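Local atomic coordinates of 2-C-methyl-D-erythritol 4-phosphate cytidylyltransferase (Neisseria gonorrhoeae, PDB entry 1VGW), a protein that probably catalyses the transfer of a cytidylyl group from CTP to 2-C-methyl-D-erythritol 4-phosphate, an early step of non-mevalonate isoprenoid biosynthesis. Residues L3-I8 and T104-V109; V55-E60 and V76-G81; G91-L96 and L176-L181; L122-E127 and L204-D209; T168-Q173 and D191-V196. One frame throughout, in Å; residues are numbered along the deposited sequence.

Overall arrangement
Interactions 1 and 2 are backbone ladders between parallel strands of one mixed sheet, linked because strands 7-12 and 52-56 are neighbours in it. Both are only partly buried and depend on amide-carbonyl bonds. Interactions 4 and 5 are buried contacts between a helix and a strand, in which a long polar side chain spans the gap beside apolar packing; both reach the second subunit. Interaction 3 joins two helices without any hydrogen bond and has the smallest buried surface of the five. Strand 106-109 of interaction 1 ties much of this together: Ile107 packs on Leu95 and Leu177 of interaction 3, Leu108 on helix 119-129 of interaction 4, and the strand's backbone pairs with strand 169-173 of interaction 5.

Interaction 1 (L3-I8 and T104-V109); sequences LKRKNI and TDNILV
Asn7 and Ile8 pair in parallel register with Asn106 and Ile107, joining strands 7-12 and 106-109 within the Rossmann-like sheet of this GT-A-type nucleotidyltransferase. Backbone bonds alternate between the chains: Asn106 N to Lys6 O, Ile8 N to Asn106 O, and Leu108 N to Ile8 O at 2.8 Å. Just ahead of this ladder, the side chain of Asp105 extends the pairing. With CG beside the backbone N (chi1 -75°), its carboxylate lies against Lys6. Starting from the backbone, Asp105 CB lies 3.7 Å from Lys6 O, and Asp105 CG packs 3.5 Å from Lys6 CB. Asp105 OD1 then accepts from Lys6 N at 2.7 Å, a nearly straight bond (168°) that arrives from above the carboxylate plane. Asp105 OD2 rests 3.7 Å from Lys6 CD and also takes the N-H of Ala102, so backbone donors hold both oxygens. Lys6 NZ stays 4.3 Å from Asp105 OD2, too far for a salt bridge, although some attraction is likely. The amides of Asn7 and Asn106 lie side by side, their planes 18° apart, with a weak bond from Asn106 ND2 to Asn7 OD1. Asn7 ND2 reaches Ala49 O, and Asn106 ND2 reaches Gly130 O. Arg5 NH1, also bound to Gly130 O, donates to a water that in turn donates hydrogen bonds to Thr104 O and Asn106 OD1, each of the three links being 2.9 Å long.

Interaction 2 (V55-E60 and V76-G81); sequences VVVSPE and VWKNGG
Val55 and Val56 run parallel to Val76 and Trp77 as paired strand ends, the CA atoms of Val56 and Trp77 being 4.9 Å apart. Trp77 N donates to Val55 O at 3.0 Å, and Val57 N to Trp77 O at 2.9 Å. Beyond the ladder, Val57 O receives a weak, bent bond from Gly80 N (3.1 Å, 133°) and the CA-H of Lys78. Gly80 has no side chain; a beta carbon here would point at Val57 O and crowd it. Val56 CG1, anti to its own backbone N (chi1 177°), fits against the same glycine, 3.6 Å from Gly80 N. The two strands belong to a beta-alpha-beta unit whose connecting helix is 63-70, and the contact lies at their C-terminal ends, where the chains leave the sheet; the Ser58 side chain is about 12 Å from that of Lys26, a predicted transition-state stabiliser. Val57 CG2 packs 3.8 Å from Lys78 CG, the two side chains lying side by side and pointing the same way. The lysine then runs on fully extended to a salt bridge with Asp65 of the connecting helix. Trp77 forms a cation-pi pair with Lys94, and Pro59 CB approaches Lys78 O at 4.0 Å.

Interaction 3 (G91-L96 and L176-L181); sequences GVAKLL and LLHRAL
The imidazole of His178 is the flat group here, and both of its neighbours from helix 84-98 approach it obliquely. Ala93 CB comes within 4.2 Å of His178 CE1, while Leu96 CD2 sits nearer the root of the ring, 4.0 Å from His178 CB. The histidine CB points toward helix 84-98, and CG is anti to the backbone N (chi1 -177°). Val92 touches the histidine at its root: Val92 CG1 lies 4.0 Å from His178 CB, and the two side chains cross obliquely. The other branch, Val92 CG2, touches Leu177 CD2 at 3.9 Å, those two side chains crossing at about a right angle. The segment axes approach to 9.8 Å and cross at -134°, so the two segments run in opposed but strongly inclined directions. Both lie on the face of the central sheet that carries Ile107, since Leu95 and Leu177 each pack on that residue, in the alpha/beta layering of the Rossmann-like fold. Leu177 also touches Val109, and Val92 reaches Leu10. No hydrogen bond crosses between the segments, and the imidazole meets its neighbours through carbon atoms; the helices are therefore fitted to each other by van der Waals contact, grading from buried Val92 and Leu177 to the exposed histidine.

Interaction 4 (L122-E127 and L204-D209); sequences LARLIE and LLIQGD
Arg124 and Leu125, consecutive on helix 119-129, meet strand 204-207 in two different ways. Leu125 crosses Ile206 at about a right angle, touching it by methyl groups, Leu125 CD1 to Ile206 CD1 at 4.0 Å. The other branch of the isoleucine, Ile206 CG2, is anti to its backbone N and rests on the helix backbone, 4.1 Å from Leu125 N. It also lies 4.2 Å from Arg124 CB, at the base of the longer side chain. The arginine then bends at chi3 (-55°), which sets NE toward the end of the strand. From there the guanidinium meets Gln207 O side-on, gripping this one oxygen with NE at 3.3 Å and with NH1 at 2.9 Å. The oxygen lies in the guanidinium plane, whereas both donors come from the same face of the peptide carbonyl: NE only tilted from its plane, NH1 well above it (48°). Two N-H groups on a single acceptor pin the rotation of the guanidinium and would be expected to polarise the carbonyl. Leu125 also packs on Leu138 and Leu108, the former on strand 136-141, the parallel neighbour of 204-207. On the strand, Leu205 makes backbone hydrogen bonds to the second subunit and packs on Ala149 of that subunit. Helix and strand run almost antiparallel, with 8.5 Å between the segment axes, as in the helix-on-sheet layering of an alpha/beta sandwich.

Interaction 5 (T168-Q173 and D191-V196); sequences TPQLFQ and DEASAV
Gln170 and Phe172, alternate residues of strand 169-173 that point the same way, have the largest areas buried against the start of helix 192-197. Gln170 extends its chain beyond CG and spreads its amide over the helix N-terminus. Gln170 OE1 accepts from Ala193 N at 3.1 Å in a nearly straight bond (164°). Gln170 NE2 donates to Asp191 OD1, also at 3.1 Å, lying above the carboxylate plane, and has a second partner in Gln167 O. Asp191 is the N-cap of the helix: its OD2 accepts from Ser194 N at 3.0 Å, and the strand glutamine thus joins the N-cap of this helix. The same OD2 forms a salt bridge with Lys147 of the second subunit, and the Asp191 side chain is about 10 Å from that of Lys214, a residue predicted to position the substrate MEP. Glu192 OE2 lies 3.4 Å from Gln170 OE1, two acceptors close together with their planes nearly perpendicular (85°), a repulsion that may be eased by Arg84, which pairs with Glu192 OE1. Two residues further along the strand, Phe172 packs on the first turn of the helix. Val196 CG2 stands 3.9 Å from the ring centroid, 9° off the normal, a CH-pi contact over one face. At the far end of the ring, Phe172 CZ meets Ala193 CA at 3.8 Å, with Ala193 CB slightly further away.

Interaction 1 (L3-I8 and T104-V109)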
# COMPACT_ATOMS: atom_id res chain seq x y z
N LEU B 3 14.89 33.84 -17.54
CA LEU B 3 15.38 32.82 -16.65
C LEU B 3 14.30 32.34 -15.69
O LEU B 3 13.89 33.04 -14.76
CB LEU B 3 16.61 33.30 -15.84
CG LEU B 3 17.66 32.20 -15.66
CD1 LEU B 3 18.67 32.29 -16.83
CD2 LEU B 3 18.39 32.24 -14.34
N LYS B 4 13.84 31.12 -15.88
CA LYS B 4 12.85 30.46 -15.04
C LYS B 4 13.51 29.75 -13.84
O LYS B 4 14.71 29.49 -13.85
CB LYS B 4 12.17 29.36 -15.86
CG LYS B 4 10.75 29.07 -15.47
CD LYS B 4 9.95 28.67 -16.72
CE LYS B 4 8.58 28.11 -16.25
NZ LYS B 4 7.81 29.23 -15.61
N ARG B 5 12.76 29.58 -12.78
CA ARG B 5 13.20 28.77 -11.62
C ARG B 5 13.40 27.33 -12.13
O ARG B 5 12.60 26.85 -12.94
CB ARG B 5 12.10 28.83 -10.52
CG ARG B 5 12.46 29.81 -9.40
CD ARG B 5 11.40 30.03 -8.33
NE ARG B 5 10.10 30.37 -8.87
CZ ARG B 5 9.04 29.63 -9.02
NH1 ARG B 5 9.07 28.37 -8.59
NH2 ARG B 5 7.93 30.07 -9.57
N LYS B 6 14.49 26.67 -11.75
CA LYS B 6 14.81 25.35 -12.22
C LYS B 6 14.25 24.18 -11.42
O LYS B 6 14.08 24.25 -10.19
CB LYS B 6 16.34 25.17 -12.28
CG LYS B 6 17.02 26.02 -13.34
CD LYS B 6 18.53 25.97 -13.04
CE LYS B 6 19.30 27.01 -13.86
NZ LYS B 6 20.64 27.28 -13.19
N ASN B 7 14.12 23.05 -12.13
CA ASN B 7 13.66 21.79 -11.52
C ASN B 7 14.78 20.75 -11.61
O ASN B 7 15.10 20.34 -12.75
CB ASN B 7 12.43 21.30 -12.28
CG ASN B 7 11.21 22.11 -11.90
OD1 ASN B 7 10.96 22.26 -10.69
ND2 ASN B 7 10.48 22.56 -12.89
N ILE B 8 15.39 20.41 -10.49
CA ILE B 8 16.50 19.47 -10.47
C ILE B 8 16.24 18.17 -9.72
O ILE B 8 16.00 18.16 -8.49
CB ILE B 8 17.74 20.14 -9.83
CG1 ILE B 8 18.08 21.47 -10.56
CG2 ILE B 8 18.97 19.26 -9.83
CD1 ILE B 8 18.97 22.36 -9.71
N THR B 104 16.66 29.51 -4.71
CA THR B 104 15.25 29.33 -5.01
C THR B 104 14.87 28.28 -6.00
O THR B 104 13.65 28.17 -6.33
CB THR B 104 14.63 30.72 -5.47
OG1 THR B 104 15.56 31.27 -6.43
CG2 THR B 104 14.53 31.66 -4.30
N ASP B 105 15.78 27.55 -6.63
CA ASP B 105 15.42 26.46 -7.55
C ASP B 105 14.87 25.26 -6.75
O ASP B 105 15.22 25.08 -5.58
CB ASP B 105 16.69 25.98 -8.26
CG ASP B 105 17.17 26.94 -9.35
OD1 ASP B 105 16.35 27.55 -10.04
OD2 ASP B 105 18.40 27.10 -9.50
N ASN B 106 14.08 24.40 -7.34
CA ASN B 106 13.51 23.22 -6.72
C ASN B 106 14.39 21.96 -6.82
O ASN B 106 14.96 21.65 -7.89
CB ASN B 106 12.14 22.94 -7.39
CG ASN B 106 11.14 24.03 -7.20
OD1 ASN B 106 10.95 24.56 -6.10
ND2 ASN B 106 10.39 24.41 -8.25
N ILE B 107 14.51 21.22 -5.72
CA ILE B 107 15.29 19.93 -5.71
C ILE B 107 14.28 18.78 -5.50
O ILE B 107 13.53 18.87 -4.49
CB ILE B 107 16.23 19.90 -4.53
CG1 ILE B 107 17.17 21.10 -4.45
CG2 ILE B 107 17.00 18.58 -4.41
CD1 ILE B 107 18.14 21.25 -5.60
N LEU B 108 14.07 17.90 -6.46
CA LEU B 108 13.11 16.78 -6.29
C LEU B 108 13.85 15.51 -5.83
O LEU B 108 14.61 14.94 -6.64
CB LEU B 108 12.38 16.49 -7.59
CG LEU B 108 11.29 17.44 -8.05
CD1 LEU B 108 11.90 18.75 -8.64
CD2 LEU B 108 10.45 16.81 -9.14
N VAL B 109 13.79 15.13 -4.57
CA VAL B 109 14.50 13.99 -3.99
C VAL B 109 13.73 12.68 -4.21
O VAL B 109 12.64 12.48 -3.72
CB VAL B 109 14.87 14.18 -2.52
CG1 VAL B 109 15.93 13.18 -2.00
CG2 VAL B 109 15.46 15.58 -2.23
O HOH W 1 10.83 27.40 -6.44

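Interaction 2 (V55-E60 and V76-G81)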
# COMPACT_ATOMS: atom_id res chain seq x y z
N VAL B 55 22.73 11.90 -9.63
CA VAL B 55 22.70 10.63 -8.91
C VAL B 55 23.93 10.62 -7.99
O VAL B 55 24.98 10.98 -8.52
CB VAL B 55 22.86 9.38 -9.82
CG1 VAL B 55 22.67 8.13 -8.93
CG2 VAL B 55 21.85 9.37 -10.94
N VAL B 56 23.75 10.37 -6.71
CA VAL B 56 24.92 10.36 -5.82
C VAL B 56 25.19 8.91 -5.37
O VAL B 56 24.32 8.27 -4.77
CB VAL B 56 24.73 11.23 -4.58
CG1 VAL B 56 25.95 11.10 -3.68
CG2 VAL B 56 24.49 12.69 -4.93
N VAL B 57 26.35 8.38 -5.74
CA VAL B 57 26.71 7.03 -5.33
C VAL B 57 27.90 7.01 -4.38
O VAL B 57 28.59 8.01 -4.21
CB VAL B 57 27.12 6.14 -6.52
CG1 VAL B 57 25.98 5.88 -7.47
CG2 VAL B 57 28.35 6.78 -7.17
N SER B 58 28.21 5.79 -3.91
CA SER B 58 29.37 5.62 -3.02
C SER B 58 30.62 5.63 -3.88
O SER B 58 30.54 5.29 -5.07
CB SER B 58 29.25 4.29 -2.28
OG SER B 58 30.02 3.27 -2.89
N PRO B 59 31.76 6.01 -3.34
CA PRO B 59 33.00 6.09 -4.10
C PRO B 59 33.50 4.72 -4.50
O PRO B 59 34.28 4.55 -5.44
CB PRO B 59 33.96 6.81 -3.18
CG PRO B 59 33.44 6.54 -1.80
CD PRO B 59 31.94 6.44 -1.93
N GLU B 60 33.03 3.68 -3.80
CA GLU B 60 33.39 2.32 -4.12
C GLU B 60 32.59 1.81 -5.32
O GLU B 60 33.09 0.96 -6.07
CB GLU B 60 33.17 1.39 -2.93
CG GLU B 60 34.29 1.43 -1.90
CD GLU B 60 34.24 2.64 -1.00
OE1 GLU B 60 35.13 2.73 -0.11
OE2 GLU B 60 33.35 3.51 -1.15
N VAL B 76 26.93 12.04 -12.36
CA VAL B 76 27.13 10.97 -11.41
C VAL B 76 28.17 11.40 -10.40
O VAL B 76 29.36 11.37 -10.72
CB VAL B 76 27.52 9.66 -12.14
CG1 VAL B 76 28.07 8.62 -11.17
CG2 VAL B 76 26.32 9.06 -12.87
N TRP B 77 27.76 11.80 -9.19
CA TRP B 77 28.74 12.24 -8.19
C TRP B 77 29.10 11.14 -7.22
O TRP B 77 28.25 10.35 -6.78
CB TRP B 77 28.18 13.45 -7.41
CG TRP B 77 28.06 14.71 -8.23
CD1 TRP B 77 28.65 14.97 -9.45
CD2 TRP B 77 27.35 15.89 -7.85
NE1 TRP B 77 28.32 16.23 -9.84
CE2 TRP B 77 27.53 16.83 -8.89
CE3 TRP B 77 26.60 16.26 -6.73
CZ2 TRP B 77 26.95 18.10 -8.87
CZ3 TRP B 77 26.01 17.53 -6.72
CH2 TRP B 77 26.19 18.43 -7.78
N LYS B 78 30.36 11.09 -6.78
CA LYS B 78 30.76 10.00 -5.88
C LYS B 78 31.05 10.46 -4.47
O LYS B 78 32.12 10.23 -3.92
CB LYS B 78 31.94 9.21 -6.48
CG LYS B 78 31.59 8.60 -7.83
CD LYS B 78 32.74 7.79 -8.38
CE LYS B 78 32.40 7.19 -9.74
NZ LYS B 78 33.60 6.59 -10.37
N ASN B 79 30.08 11.11 -3.85
CA ASN B 79 30.25 11.60 -2.50
C ASN B 79 29.06 11.16 -1.65
O ASN B 79 28.51 11.94 -0.89
CB ASN B 79 30.45 13.10 -2.42
CG ASN B 79 29.31 13.84 -3.09
OD1 ASN B 79 29.18 13.75 -4.31
ND2 ASN B 79 28.48 14.52 -2.33
N GLY B 80 28.74 9.88 -1.80
CA GLY B 80 27.68 9.26 -1.03
C GLY B 80 28.11 9.28 0.46
O GLY B 80 29.28 9.47 0.75
N GLY B 81 27.13 9.14 1.35
CA GLY B 81 27.45 9.17 2.77
C GLY B 81 27.39 7.74 3.32
O GLY B 81 27.36 6.77 2.56

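Interaction 3 (G91-L96 and L176-L181)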
# COMPACT_ATOMS: atom_id res chain seq x y z
N GLY B 91 24.62 15.91 -1.47
CA GLY B 91 24.23 16.27 -2.84
C GLY B 91 23.69 17.70 -2.85
O GLY B 91 24.09 18.50 -3.69
N VAL B 92 22.73 17.98 -1.99
CA VAL B 92 22.16 19.34 -1.91
C VAL B 92 23.27 20.36 -1.65
O VAL B 92 23.31 21.37 -2.37
CB VAL B 92 21.10 19.45 -0.80
CG1 VAL B 92 20.59 20.89 -0.67
CG2 VAL B 92 19.92 18.51 -1.05
N ALA B 93 24.19 20.13 -0.73
CA ALA B 93 25.27 21.08 -0.48
C ALA B 93 26.13 21.32 -1.71
O ALA B 93 26.55 22.45 -2.03
CB ALA B 93 26.17 20.63 0.66
N LYS B 94 26.52 20.22 -2.36
CA LYS B 94 27.34 20.33 -3.56
C LYS B 94 26.57 21.01 -4.68
O LYS B 94 27.17 21.85 -5.37
CB LYS B 94 27.91 18.96 -3.93
CG LYS B 94 28.81 18.93 -5.13
CD LYS B 94 29.82 17.78 -5.14
CE LYS B 94 30.26 17.54 -6.59
NZ LYS B 94 31.56 16.83 -6.71
N LEU B 95 25.26 20.83 -4.84
CA LEU B 95 24.53 21.55 -5.91
C LEU B 95 24.62 23.08 -5.73
O LEU B 95 24.59 23.85 -6.71
CB LEU B 95 23.09 21.09 -5.99
CG LEU B 95 22.71 19.84 -6.76
CD1 LEU B 95 21.32 19.31 -6.37
CD2 LEU B 95 22.68 20.07 -8.28
N LEU B 96 24.59 23.56 -4.49
CA LEU B 96 24.66 24.96 -4.16
C LEU B 96 26.11 25.45 -4.27
O LEU B 96 26.44 26.35 -5.03
CB LEU B 96 24.20 25.20 -2.74
CG LEU B 96 22.83 25.59 -2.31
CD1 LEU B 96 21.90 26.15 -3.35
CD2 LEU B 96 22.17 24.55 -1.44
N LEU B 176 15.84 26.21 1.41
CA LEU B 176 15.00 25.68 2.49
C LEU B 176 15.39 24.25 2.89
O LEU B 176 15.46 23.89 4.08
CB LEU B 176 13.53 25.67 2.00
CG LEU B 176 12.51 25.06 2.94
CD1 LEU B 176 12.45 25.79 4.28
CD2 LEU B 176 11.12 25.05 2.30
N LEU B 177 15.69 23.38 1.90
CA LEU B 177 16.12 21.98 2.16
C LEU B 177 17.49 21.95 2.79
O LEU B 177 17.75 21.30 3.83
CB LEU B 177 16.13 21.22 0.81
CG LEU B 177 16.23 19.70 0.82
CD1 LEU B 177 15.20 19.05 1.75
CD2 LEU B 177 16.05 19.14 -0.61
N HIS B 178 18.47 22.69 2.25
CA HIS B 178 19.79 22.73 2.93
C HIS B 178 19.63 23.17 4.39
O HIS B 178 20.21 22.64 5.35
CB HIS B 178 20.66 23.74 2.19
CG HIS B 178 22.04 23.87 2.68
ND1 HIS B 178 22.95 22.84 2.69
CD2 HIS B 178 22.72 24.97 3.16
CE1 HIS B 178 24.10 23.27 3.17
NE2 HIS B 178 24.00 24.54 3.48
N ARG B 179 18.78 24.18 4.63
CA ARG B 179 18.55 24.67 5.97
C ARG B 179 17.97 23.59 6.89
O ARG B 179 18.51 23.38 7.97
CB ARG B 179 17.59 25.89 5.93
CG ARG B 179 17.94 26.98 6.89
CD ARG B 179 18.52 28.21 6.18
NE ARG B 179 17.88 28.52 4.95
CZ ARG B 179 17.68 29.65 4.34
NH1 ARG B 179 17.08 29.72 3.16
NH2 ARG B 179 18.06 30.79 4.94
N ALA B 180 16.88 22.95 6.50
CA ALA B 180 16.18 21.96 7.30
C ALA B 180 16.96 20.70 7.66
O ALA B 180 16.75 20.15 8.74
CB ALA B 180 14.89 21.54 6.59
N LEU B 181 17.83 20.20 6.80
CA LEU B 181 18.62 19.02 7.07
C LEU B 181 19.94 19.34 7.75
O LEU B 181 20.74 18.40 7.98
CB LEU B 181 18.96 18.31 5.74
CG LEU B 181 17.81 17.92 4.84
CD1 LEU B 181 18.38 17.39 3.52
CD2 LEU B 181 16.89 16.89 5.52

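Interaction 4 (L122-E127 and L204-D209)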
# COMPACT_ATOMS: atom_id res chain seq x y z
N LEU B 122 4.47 12.99 -11.93
CA LEU B 122 5.60 13.91 -11.86
C LEU B 122 5.14 15.32 -12.24
O LEU B 122 5.47 16.28 -11.52
CB LEU B 122 6.74 13.44 -12.72
CG LEU B 122 8.04 14.18 -12.78
CD1 LEU B 122 8.69 14.38 -11.43
CD2 LEU B 122 9.04 13.52 -13.73
N ALA B 123 4.36 15.43 -13.32
CA ALA B 123 3.82 16.67 -13.79
C ALA B 123 2.98 17.37 -12.72
O ALA B 123 3.21 18.56 -12.46
CB ALA B 123 2.99 16.47 -15.06
N ARG B 124 2.05 16.66 -12.09
CA ARG B 124 1.26 17.23 -10.99
C ARG B 124 2.14 17.77 -9.86
O ARG B 124 1.92 18.87 -9.35
CB ARG B 124 0.37 16.13 -10.40
CG ARG B 124 -1.08 16.18 -10.83
CD ARG B 124 -1.97 15.53 -9.79
NE ARG B 124 -1.57 14.18 -9.48
CZ ARG B 124 -1.70 13.08 -10.20
NH1 ARG B 124 -1.26 11.93 -9.70
NH2 ARG B 124 -2.23 13.11 -11.41
N LEU B 125 3.16 17.02 -9.44
CA LEU B 125 4.03 17.53 -8.36
C LEU B 125 4.71 18.82 -8.75
O LEU B 125 4.91 19.73 -7.93
CB LEU B 125 5.06 16.47 -7.98
CG LEU B 125 6.12 16.79 -6.95
CD1 LEU B 125 5.50 16.97 -5.56
CD2 LEU B 125 7.21 15.70 -6.90
N ILE B 126 5.26 18.87 -9.97
CA ILE B 126 5.98 20.04 -10.43
C ILE B 126 5.03 21.24 -10.52
O ILE B 126 5.40 22.30 -10.03
CB ILE B 126 6.68 19.84 -11.77
CG1 ILE B 126 7.97 19.01 -11.56
CG2 ILE B 126 7.05 21.14 -12.48
CD1 ILE B 126 8.31 18.18 -12.82
N GLU B 127 3.84 21.01 -11.06
CA GLU B 127 2.84 22.04 -11.23
C GLU B 127 2.31 22.61 -9.93
O GLU B 127 2.26 23.84 -9.75
CB GLU B 127 1.68 21.45 -12.06
CG GLU B 127 0.64 22.48 -12.48
CD GLU B 127 1.25 23.56 -13.35
OE1 GLU B 127 2.02 23.23 -14.27
OE2 GLU B 127 0.97 24.75 -13.09
N LEU B 204 2.76 20.91 0.95
CA LEU B 204 1.48 20.44 0.39
C LEU B 204 1.51 18.91 0.25
O LEU B 204 2.58 18.30 0.14
CB LEU B 204 1.20 21.05 -0.99
CG LEU B 204 1.27 22.53 -1.22
CD1 LEU B 204 1.19 22.88 -2.71
CD2 LEU B 204 0.11 23.25 -0.54
N LEU B 205 0.34 18.29 0.19
CA LEU B 205 0.21 16.86 -0.09
C LEU B 205 -0.42 16.76 -1.51
O LEU B 205 -1.56 17.21 -1.69
CB LEU B 205 -0.67 16.08 0.88
CG LEU B 205 -0.09 15.75 2.24
CD1 LEU B 205 -1.19 15.56 3.27
CD2 LEU B 205 0.84 14.54 2.22
N ILE B 206 0.32 16.18 -2.44
CA ILE B 206 -0.14 15.99 -3.83
C ILE B 206 -0.35 14.48 -4.09
O ILE B 206 0.39 13.59 -3.65
CB ILE B 206 0.87 16.59 -4.79
CG1 ILE B 206 0.84 18.15 -4.65
CG2 ILE B 206 0.71 16.21 -6.23
CD1 ILE B 206 2.18 18.61 -4.07
N GLN B 207 -1.44 14.15 -4.74
CA GLN B 207 -1.84 12.80 -5.04
C GLN B 207 -0.81 12.05 -5.85
O GLN B 207 -0.41 12.47 -6.93
CB GLN B 207 -3.19 12.78 -5.77
CG GLN B 207 -3.68 11.43 -6.18
CD GLN B 207 -4.00 10.43 -5.09
OE1 GLN B 207 -4.43 10.72 -3.95
NE2 GLN B 207 -3.85 9.16 -5.48
N GLY B 208 -0.36 10.90 -5.31
CA GLY B 208 0.63 10.08 -6.01
C GLY B 208 -0.05 9.03 -6.88
O GLY B 208 -0.91 9.35 -7.70
N ASP B 209 0.31 7.77 -6.66
CA ASP B 209 -0.25 6.67 -7.45
C ASP B 209 0.11 5.30 -6.90
O ASP B 209 1.25 5.03 -6.50
CB ASP B 209 0.30 6.82 -8.88
CG ASP B 209 -0.35 5.91 -9.89
OD1 ASP B 209 -1.18 6.38 -10.69
OD2 ASP B 209 0.00 4.70 -9.89

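Interaction 5 (T168-Q173 and D191-V196)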
# COMPACT_ATOMS: atom_id res chain seq x y z
N THR B 168 7.70 9.37 -2.98
CA THR B 168 8.69 10.30 -3.47
C THR B 168 8.32 10.56 -4.93
O THR B 168 7.49 9.77 -5.46
CB THR B 168 10.11 9.83 -3.31
OG1 THR B 168 10.38 8.79 -4.25
CG2 THR B 168 10.45 9.32 -1.90
N PRO B 169 8.79 11.61 -5.58
CA PRO B 169 9.73 12.57 -5.08
C PRO B 169 9.15 13.53 -4.08
O PRO B 169 7.91 13.60 -3.94
CB PRO B 169 10.19 13.34 -6.34
CG PRO B 169 9.66 12.56 -7.50
CD PRO B 169 8.35 11.97 -6.98
N GLN B 170 9.99 14.13 -3.27
CA GLN B 170 9.66 15.17 -2.27
C GLN B 170 10.38 16.44 -2.79
O GLN B 170 11.61 16.40 -2.88
CB GLN B 170 10.19 14.79 -0.87
CG GLN B 170 9.58 13.42 -0.47
CD GLN B 170 9.40 13.17 0.99
OE1 GLN B 170 10.03 13.69 1.90
NE2 GLN B 170 8.49 12.22 1.34
N LEU B 171 9.61 17.45 -3.12
CA LEU B 171 10.13 18.68 -3.75
C LEU B 171 10.24 19.89 -2.88
O LEU B 171 9.20 20.43 -2.44
CB LEU B 171 9.27 18.92 -4.98
CG LEU B 171 8.88 20.19 -5.63
CD1 LEU B 171 9.54 21.48 -5.18
CD2 LEU B 171 8.91 20.08 -7.15
N PHE B 172 11.46 20.38 -2.63
CA PHE B 172 11.72 21.58 -1.87
C PHE B 172 12.77 22.51 -2.50
O PHE B 172 13.65 22.07 -3.26
CB PHE B 172 12.20 21.21 -0.43
CG PHE B 172 11.14 20.43 0.31
CD1 PHE B 172 11.32 19.05 0.51
CD2 PHE B 172 9.93 20.99 0.68
CE1 PHE B 172 10.29 18.33 1.10
CE2 PHE B 172 8.92 20.29 1.30
CZ PHE B 172 9.13 18.90 1.50
N GLN B 173 12.69 23.80 -2.18
CA GLN B 173 13.65 24.81 -2.60
C GLN B 173 15.02 24.39 -2.04
O GLN B 173 15.08 24.00 -0.86
CB GLN B 173 13.31 26.20 -1.96
CG GLN B 173 12.14 26.92 -2.61
CD GLN B 173 11.88 28.26 -1.90
OE1 GLN B 173 12.65 29.22 -2.09
NE2 GLN B 173 10.90 28.26 -1.01
N ASP B 191 11.57 11.30 6.67
CA ASP B 191 11.69 11.76 5.30
C ASP B 191 12.08 13.26 5.19
O ASP B 191 12.29 13.90 6.23
CB ASP B 191 10.42 11.48 4.51
CG ASP B 191 9.17 12.14 4.96
OD1 ASP B 191 8.04 11.96 4.43
OD2 ASP B 191 9.19 12.90 5.93
N GLU B 192 12.27 13.77 3.95
CA GLU B 192 12.66 15.18 3.82
C GLU B 192 11.55 16.11 4.35
O GLU B 192 11.92 17.05 5.06
CB GLU B 192 13.11 15.63 2.45
CG GLU B 192 14.42 15.07 1.93
CD GLU B 192 14.36 13.55 1.65
OE1 GLU B 192 15.40 12.87 1.77
OE2 GLU B 192 13.30 12.99 1.29
N ALA B 193 10.30 15.85 4.09
CA ALA B 193 9.21 16.64 4.59
C ALA B 193 9.26 16.82 6.09
O ALA B 193 9.10 17.92 6.61
CB ALA B 193 7.86 16.08 4.15
N SER B 194 9.53 15.77 6.86
CA SER B 194 9.55 15.89 8.31
C SER B 194 10.64 16.82 8.80
O SER B 194 10.53 17.34 9.92
CB SER B 194 9.58 14.51 9.00
OG SER B 194 10.91 14.02 9.10
N ALA B 195 11.75 16.98 8.10
CA ALA B 195 12.75 17.98 8.50
C ALA B 195 12.26 19.39 8.09
O ALA B 195 12.53 20.36 8.80
CB ALA B 195 14.11 17.78 7.89
N VAL B 196 11.52 19.51 7.01
CA VAL B 196 10.98 20.82 6.65
C VAL B 196 9.93 21.23 7.68
O VAL B 196 9.98 22.36 8.16
CB VAL B 196 10.50 20.88 5.20
CG1 VAL B 196 9.63 22.11 4.92
CG2 VAL B 196 11.72 20.98 4.25